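Local coordinates for DPSA (Streptomyces coelicolor, PDB 4CY9), which probably oxidises and stores iron as a twelve-subunit, ferritin-like Dps protein, and is also likely to bind DNA, at residues His29-Leu34 with Asp62-Met67; Tyr98-Gly101 with Ala107-Gly110; Gly122-Val127 with Asp147-Gln152. All coordinates share one frame; numbering follows the deposited sequence. Where two conformers were deposited one is given.

Overall arrangement
Interactions 1 and 3 lie within the ferritin-like four-helix bundle; interaction 2 ties a loop to one of its helices. Interaction 1 pairs helices 14-44 and 50-77, its centre about 5 Å from the chain centre. Interaction 3 pairs helices 105-133 and 135-158, and its centre is about 12 Å from that of interaction 1. The two meet chiefly at L148, whose CD2 lies 3.8 Å from CD2 of L34 and 3.8 Å from SD of M67, so that the apolar packing of the two runs together. Interaction 2, centred about 17 Å from the chain centre, fixes the 98-101 loop to the beginning of helix 105-133, which also supplies segment 122-127 of interaction 3.

Interaction 1 (His29-Leu34 with Asp62-Met67)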
loop_
_atom_site.group_PDB
_atom_site.type_symbol
_atom_site.label_atom_id
_atom_site.label_comp_id
_atom_site.label_asym_id
_atom_site.label_seq_id
_atom_site.Cartn_x
_atom_site.Cartn_y
_atom_site.Cartn_z
ATOM N N HIS A 29 12.510 14.916 29.317
ATOM C CA HIS A 29 13.832 15.439 28.913
ATOM C C HIS A 29 14.798 14.350 28.521
ATOM O O HIS A 29 15.556 14.505 27.613
ATOM C CB HIS A 29 14.442 16.191 30.180
ATOM C CG HIS A 29 13.691 17.455 30.506
ATOM N ND1 HIS A 29 13.165 18.294 29.554
ATOM C CD2 HIS A 29 13.426 18.028 31.751
ATOM C CE1 HIS A 29 12.568 19.355 30.212
ATOM N NE2 HIS A 29 12.715 19.173 31.521
ATOM N N ALA A 30 14.772 13.235 29.279
ATOM C CA ALA A 30 15.675 12.122 28.891
ATOM C C ALA A 30 15.382 11.552 27.500
ATOM O O ALA A 30 16.354 11.225 26.785
ATOM C CB ALA A 30 15.761 10.997 29.955
ATOM N N LEU A 31 14.106 11.392 27.177
ATOM C CA LEU A 31 13.783 10.802 25.865
ATOM C C LEU A 31 14.117 11.836 24.772
ATOM O O LEU A 31 14.624 11.422 23.716
ATOM C CB LEU A 31 12.269 10.473 25.820
ATOM C CG LEU A 31 11.982 9.233 26.735
ATOM C CD1 LEU A 31 10.396 9.201 26.817
ATOM C CD2 LEU A 31 12.464 7.895 26.074
ATOM N N ASN A 32 13.903 13.151 25.021
ATOM C CA ASN A 32 14.241 14.111 23.958
ATOM C C ASN A 32 15.720 14.199 23.800
ATOM O O ASN A 32 16.228 14.222 22.664
ATOM C CB ASN A 32 13.689 15.470 24.364
ATOM C CG ASN A 32 12.164 15.576 24.089
ATOM O OD1 ASN A 32 11.591 14.834 23.277
ATOM N ND2 ASN A 32 11.495 16.582 24.779
ATOM N N ASP A 33 16.464 14.186 24.929
ATOM C CA ASP A 33 17.940 14.223 24.764
ATOM C C ASP A 33 18.403 12.913 24.061
ATOM O O ASP A 33 19.272 12.963 23.172
ATOM C CB ASP A 33 18.523 14.286 26.190
ATOM C CG ASP A 33 20.023 14.699 26.235
ATOM O OD1 ASP A 33 20.783 14.532 25.238
ATOM O OD2 ASP A 33 20.352 15.266 27.314
ATOM N N LEU A 34 17.742 11.771 24.323
ATOM C CA LEU A 34 18.189 10.557 23.687
ATOM C C LEU A 34 17.920 10.599 22.152
ATOM O O LEU A 34 18.830 10.217 21.406
ATOM C CB LEU A 34 17.334 9.355 24.248
ATOM C CG LEU A 34 17.691 8.002 23.580
ATOM C CD1 LEU A 34 19.190 7.603 23.793
ATOM C CD2 LEU A 34 16.868 6.894 24.381
ATOM N N ASP A 62 13.117 6.911 15.522
ATOM C CA ASP A 62 11.672 7.062 15.334
ATOM C C ASP A 62 10.888 6.539 16.539
ATOM O O ASP A 62 9.932 7.184 16.962
ATOM C CB ASP A 62 11.161 6.214 14.104
ATOM C CG ASP A 62 11.753 6.721 12.746
ATOM O OD1 ASP A 62 12.190 7.875 12.673
ATOM O OD2 ASP A 62 11.769 5.849 11.806
ATOM N N GLN A 63 11.330 5.411 17.085
ATOM C CA GLN A 63 10.650 4.795 18.239
ATOM C C GLN A 63 10.770 5.712 19.478
ATOM O O GLN A 63 9.775 5.894 20.281
ATOM C CB GLN A 63 11.261 3.393 18.568
ATOM C CG GLN A 63 10.440 2.795 19.704
ATOM C CD GLN A 63 9.972 1.274 19.723
ATOM O OE1 GLN A 63 10.379 0.362 18.967
ATOM N NE2 GLN A 63 9.094 1.034 20.667
ATOM N N VAL A 64 11.959 6.279 19.680
ATOM C CA VAL A 64 12.150 7.173 20.852
ATOM C C VAL A 64 11.374 8.487 20.704
ATOM O O VAL A 64 10.813 9.008 21.694
ATOM C CB VAL A 64 13.691 7.443 21.073
ATOM C CG1 VAL A 64 13.942 8.498 22.201
ATOM C CG2 VAL A 64 14.388 6.085 21.485
ATOM N N ARG A 65 11.313 9.014 19.483
ATOM C CA ARG A 65 10.447 10.220 19.312
ATOM C C ARG A 65 8.966 9.859 19.630
ATOM O O ARG A 65 8.262 10.720 20.231
ATOM C CB ARG A 65 10.517 10.750 17.817
ATOM C CG ARG A 65 11.906 11.437 17.620
ATOM C CD ARG A 65 12.123 11.583 16.054
ATOM N NE ARG A 65 13.340 12.430 15.845
ATOM C CZ ARG A 65 13.815 12.700 14.591
ATOM N NH1 ARG A 65 13.239 12.074 13.512
ATOM N NH2 ARG A 65 14.813 13.531 14.506
ATOM N N ASP A 66 8.506 8.674 19.254
ATOM C CA ASP A 66 7.147 8.250 19.563
ATOM C C ASP A 66 6.973 8.146 21.115
ATOM O O ASP A 66 5.928 8.535 21.672
ATOM C CB ASP A 66 6.802 6.878 18.937
ATOM C CG ASP A 66 6.518 6.938 17.404
ATOM O OD1 ASP A 66 6.319 8.017 16.910
ATOM O OD2 ASP A 66 6.480 5.821 16.793
ATOM N N MET A 67 7.965 7.540 21.787
ATOM C CA MET A 67 7.920 7.438 23.291
ATOM C C MET A 67 7.814 8.863 23.895
ATOM O O MET A 67 6.958 9.048 24.792
ATOM C CB MET A 67 9.265 6.812 23.833
ATOM C CG MET A 67 9.295 5.292 23.418
ATOM S SD MET A 67 10.896 4.782 24.182
ATOM C CE MET A 67 11.054 3.262 23.232
#
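The flat groups that V64 and L31 touch here are backbone peptides, since no ring or amide side chain takes part. The carbonyl of L31 is approached at its oxygen, with V64 CG1 3.4 Å from L31 O. In the other direction, CD1 of L31 reaches the carbonyl carbon C of M67 at 3.9 Å. The rest is apolar packing between helices 14-44 and 50-77, the first antiparallel pair of the ferritin-like four-helix bundle. Over these segments the axes come within 8.9 Å and their directions differ by 156°.

L31 also meets V64 directly, CD2 of L31 to CG1 of V64 at 4.2 Å. L31 and M67 cross at about a right angle. Both methyls of L31 lie against the near side of M67: CD1 sits 4.0 Å from M67 CB, while CD2 is 4.0 Å from M67 SD. Beyond CG the methionine runs extended and its end leads away, toward L148 of helix 135-158. One turn along, L34 has CG anti to its own N (chi1 177°), which sets CD2 against both valine methyls, 3.9 Å from V64 CG2 and 4.0 Å from V64 CG1.

H29 and D33 turn away from the seam: H29 NE2 hydrogen-bonds E92, and D33 hydrogen-bonds W95 and forms a salt bridge with R93. On the other helix R65 packs against R65 of a second subunit. With no hydrogen bond or salt bridge across the seam and every touching residue buried, the join between these segments rests on van der Waals packing and, probably, the exclusion of water.

Interaction 2 (Tyr98-Gly101 with Ala107-Gly110); sequences YSIG and AHLG
A loop folded back onto the first turns of helix 105-133 brings Y98 and G101 to the two nitrogens of the H108 imidazole, on either side of CE1. Y98 has CG anti to its backbone N (chi1 -174°), which carries the phenol toward the helix. Its OH meets H108 ND1 at 2.7 Å, a short hydrogen bond in which either partner could be the donor. At the other nitrogen, H108 NE2 donates to G101 O over 2.8 Å, but the N-H...O angle of 118° makes this bond weak; the carbonyl of N44 is a second, weak acceptor sharing that one N-H. Both Y98 OH and G101 O lie at the edge of the imidazole, near its plane. The tyrosine and histidine rings meet rim to rim, with planes 13° apart and centroids 5.9 Å apart, so this is no stack.

Within the ferritin-like bundle this ties the loop between helices 86-92 and 105-133 to the latter, while Y98 also leans on T37 and V41 of helix 14-44. Putting an alanine in place of H108 removes both ring nitrogens, and Y98 would probably keep at most a weak bond to the backbone O while G101 O loses its donor. T85 of a second subunit packs against Y98.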
loop_
_atom_site.group_PDB
_atom_site.type_symbol
_atom_site.label_atom_id
_atom_site.label_comp_id
_atom_site.label_asym_id
_atom_site.label_seq_id
_atom_site.Cartn_x
_atom_site.Cartn_y
_atom_site.Cartn_z
ATOM N N TYR A 98 26.034 14.180 25.640
ATOM C CA TYR A 98 26.863 13.106 25.001
ATOM C C TYR A 98 28.136 13.750 24.473
ATOM O O TYR A 98 28.094 14.815 23.874
ATOM C CB TYR A 98 26.046 12.585 23.798
ATOM C CG TYR A 98 26.666 11.396 23.135
ATOM C CD1 TYR A 98 26.582 10.121 23.733
ATOM C CD2 TYR A 98 27.303 11.583 21.880
ATOM C CE1 TYR A 98 27.119 9.019 23.068
ATOM C CE2 TYR A 98 27.831 10.490 21.171
ATOM C CZ TYR A 98 27.776 9.214 21.800
ATOM O OH TYR A 98 28.288 8.152 21.075
ATOM N N SER A 99 29.270 13.045 24.713
ATOM C CA SER A 99 30.591 13.746 24.607
ATOM C C SER A 99 31.392 13.301 23.388
ATOM O O SER A 99 32.526 13.791 23.226
ATOM C CB SER A 99 31.480 13.414 25.887
ATOM O OG SER A 99 31.669 12.002 25.973
ATOM N N ILE A 100 30.894 12.417 22.520
ATOM C CA ILE A 100 31.642 11.885 21.367
ATOM C C ILE A 100 31.270 12.694 20.109
ATOM O O ILE A 100 30.030 12.831 19.820
ATOM C CB ILE A 100 31.257 10.400 21.075
ATOM C CG1 ILE A 100 31.439 9.571 22.376
ATOM C CG2 ILE A 100 32.179 9.828 19.978
ATOM C CD1 ILE A 100 32.861 9.697 23.021
ATOM N N GLY A 101 32.275 13.221 19.371
ATOM C CA GLY A 101 31.907 13.887 18.068
ATOM C C GLY A 101 32.044 12.823 16.958
ATOM O O GLY A 101 31.347 11.762 16.933
ATOM N N ALA A 107 33.298 2.824 18.835
ATOM C CA ALA A 107 33.449 3.711 19.825
ATOM C C ALA A 107 32.081 4.424 20.237
ATOM O O ALA A 107 31.781 4.731 21.450
ATOM C CB ALA A 107 34.444 4.802 19.484
ATOM N N HIS A 108 31.338 4.843 19.227
ATOM C CA HIS A 108 30.014 5.451 19.549
ATOM C C HIS A 108 29.110 4.411 20.215
ATOM O O HIS A 108 28.338 4.777 21.141
ATOM C CB HIS A 108 29.327 5.891 18.279
ATOM C CG HIS A 108 29.715 7.265 17.871
ATOM N ND1 HIS A 108 29.340 8.354 18.620
ATOM C CD2 HIS A 108 30.352 7.778 16.678
ATOM C CE1 HIS A 108 29.784 9.521 18.048
ATOM N NE2 HIS A 108 30.409 9.178 16.849
ATOM N N LEU A 109 29.151 3.164 19.784
ATOM C CA LEU A 109 28.232 2.170 20.417
ATOM C C LEU A 109 28.652 1.995 21.895
ATOM O O LEU A 109 27.771 1.845 22.741
ATOM C CB LEU A 109 28.333 0.785 19.699
ATOM C CG LEU A 109 27.640 0.867 18.289
ATOM C CD1 LEU A 109 27.631 -0.530 17.654
ATOM C CD2 LEU A 109 26.188 1.398 18.362
ATOM N N GLY A 110 29.965 1.950 22.233
ATOM C CA GLY A 110 30.405 1.956 23.631
ATOM C C GLY A 110 29.783 3.085 24.456
ATOM O O GLY A 110 29.326 2.881 25.604
#

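Interaction 3 (Gly122-Val127 with Asp147-Gln152); sequences GMRAAV and DLEQFQ
M123 lays its CG against CD1 of L148, 3.9 Å away, and its chain bends at both the second and third torsions to bring CE back within 4.1 Å of the same L148 CD1. Those bends let two points of the methionine touch one leucine methyl; the two side chains cross at about a right angle. This is core packing of the ferritin-like four-helix bundle, between helices 105-133 and 135-158, which run roughly antiparallel. L148 also packs on L34 and M67, linking this helix pair to the other one, and M123 rests on R27 of helix 14-44.

Beside the apolar contact, toward a third subunit, R124 and E149 form a salt bridge. NH2 of R124 donates to OE2 of E149 at 2.6 Å with an angle of 140° at the hydrogen, entering on the syn lone pair of the carboxylate. A second, weak bond runs from R124 NE to the same E149 OE2 at 3.1 Å. One oxygen therefore takes both N-H groups on this edge of the guanidinium. The arginine chain is extended from CG to NE before its last torsion turns the guanidinium roughly perpendicular, leaving it nearly coplanar with the carboxylate, 19° between the planes.

Both charges have further mates on that third subunit: D134 there pairs with R124, and R74 there pairs with E149. The buried carboxylate is thus held between two arginines, which is likely to keep it ionised, and the chain of charges crosses the subunit interface. The bridge is not perfectly flat: E149 OE2 lies 18° out of the R124 guanidinium plane as seen from NH2.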
loop_
_atom_site.group_PDB
_atom_site.type_symbol
_atom_site.label_atom_id
_atom_site.label_comp_id
_atom_site.label_asym_id
_atom_site.label_seq_id
_atom_site.Cartn_x
_atom_site.Cartn_y
_atom_site.Cartn_z
ATOM N N GLY A 122 16.701 5.367 34.827
ATOM C CA GLY A 122 15.747 6.448 35.079
ATOM C C GLY A 122 14.325 5.976 34.828
ATOM O O GLY A 122 13.399 6.320 35.598
ATOM N N MET A 123 14.148 5.207 33.734
ATOM C CA MET A 123 12.769 4.700 33.434
ATOM C C MET A 123 12.340 3.667 34.464
ATOM O O MET A 123 11.172 3.662 34.873
ATOM C CB MET A 123 12.757 4.019 32.044
ATOM C CG MET A 123 12.841 5.137 30.934
ATOM S SD MET A 123 11.343 6.113 30.723
ATOM C CE MET A 123 10.330 4.949 29.748
ATOM N N ARG A 124 13.298 2.848 34.937
ATOM C CA ARG A 124 12.861 1.816 35.908
ATOM C C ARG A 124 12.427 2.509 37.228
ATOM O O ARG A 124 11.466 2.036 37.853
ATOM C CB ARG A 124 14.083 0.909 36.267
ATOM C CG ARG A 124 14.172 -0.239 35.349
ATOM C CD ARG A 124 15.098 -1.417 35.873
ATOM N NE ARG A 124 15.057 -2.353 34.738
ATOM C CZ ARG A 124 14.124 -3.327 34.603
ATOM N NH1 ARG A 124 13.330 -3.597 35.632
ATOM N NH2 ARG A 124 14.069 -4.114 33.514
ATOM N N ALA A 125 13.142 3.574 37.612
ATOM C CA ALA A 125 12.791 4.347 38.820
ATOM C C ALA A 125 11.422 5.003 38.608
ATOM O O ALA A 125 10.546 5.008 39.523
ATOM C CB ALA A 125 13.824 5.427 39.181
ATOM N N ALA A 126 11.193 5.553 37.420
ATOM C CA ALA A 126 9.904 6.187 37.131
ATOM C C ALA A 126 8.776 5.143 37.123
ATOM O O ALA A 126 7.626 5.488 37.539
ATOM C CB ALA A 126 9.965 6.943 35.697
ATOM N N VAL A 127 8.995 3.899 36.623
ATOM C CA VAL A 127 7.953 2.831 36.669
ATOM C C VAL A 127 7.539 2.600 38.139
ATOM O O VAL A 127 6.330 2.477 38.469
ATOM C CB VAL A 127 8.515 1.525 36.115
ATOM C CG1 VAL A 127 7.629 0.337 36.450
ATOM C CG2 VAL A 127 8.632 1.716 34.525
ATOM N N ASP A 147 11.335 -1.737 25.443
ATOM C CA ASP A 147 11.853 -1.388 24.104
ATOM C C ASP A 147 13.242 -0.720 24.187
ATOM O O ASP A 147 14.123 -1.031 23.348
ATOM C CB ASP A 147 10.866 -0.421 23.384
ATOM C CG ASP A 147 9.611 -1.187 22.834
ATOM O OD1 ASP A 147 9.587 -2.422 22.778
ATOM O OD2 ASP A 147 8.674 -0.485 22.448
ATOM N N LEU A 148 13.435 0.156 25.173
ATOM C CA LEU A 148 14.755 0.822 25.301
ATOM C C LEU A 148 15.792 -0.232 25.671
ATOM O O LEU A 148 16.936 -0.187 25.108
ATOM C CB LEU A 148 14.731 1.879 26.447
ATOM C CG LEU A 148 13.787 3.078 26.016
ATOM C CD1 LEU A 148 13.395 3.956 27.263
ATOM C CD2 LEU A 148 14.518 4.007 24.983
ATOM N N GLU A 149 15.465 -1.164 26.598
ATOM C CA GLU A 149 16.456 -2.203 26.936
ATOM C C GLU A 149 16.760 -3.083 25.729
ATOM O O GLU A 149 17.912 -3.559 25.589
ATOM C CB GLU A 149 15.869 -3.107 28.037
ATOM C CG GLU A 149 15.839 -2.360 29.354
ATOM C CD GLU A 149 15.125 -3.187 30.439
ATOM O OE1 GLU A 149 14.319 -4.118 30.129
ATOM O OE2 GLU A 149 15.264 -2.775 31.652
ATOM N N GLN A 150 15.776 -3.336 24.839
ATOM C CA GLN A 150 16.074 -4.198 23.707
ATOM C C GLN A 150 16.977 -3.460 22.704
ATOM O O GLN A 150 17.842 -4.070 22.045
ATOM C CB GLN A 150 14.788 -4.698 22.955
ATOM C CG GLN A 150 13.959 -5.670 23.947
ATOM C CD GLN A 150 14.772 -6.927 24.321
ATOM O OE1 GLN A 150 15.463 -7.626 23.399
ATOM N NE2 GLN A 150 14.840 -7.166 25.550
ATOM N N PHE A 151 16.763 -2.142 22.598
ATOM C CA PHE A 151 17.697 -1.461 21.645
ATOM C C PHE A 151 19.091 -1.365 22.308
ATOM O O PHE A 151 20.129 -1.525 21.588
ATOM C CB PHE A 151 17.286 0.002 21.372
ATOM C CG PHE A 151 18.228 0.608 20.312
ATOM C CD1 PHE A 151 18.186 0.222 18.972
ATOM C CD2 PHE A 151 19.210 1.474 20.719
ATOM C CE1 PHE A 151 19.005 0.697 18.098
ATOM C CE2 PHE A 151 19.993 2.134 19.727
ATOM C CZ PHE A 151 19.891 1.676 18.398
ATOM N N GLN A 152 19.141 -1.264 23.611
ATOM C CA GLN A 152 20.519 -1.312 24.242
ATOM C C GLN A 152 21.168 -2.670 24.012
ATOM O O GLN A 152 22.377 -2.775 23.863
ATOM C CB GLN A 152 20.396 -1.029 25.749
ATOM C CG GLN A 152 21.754 -1.126 26.476
ATOM C CD GLN A 152 21.662 -0.900 27.987
ATOM O OE1 GLN A 152 20.711 -1.442 28.612
ATOM N NE2 GLN A 152 22.621 -0.183 28.572
#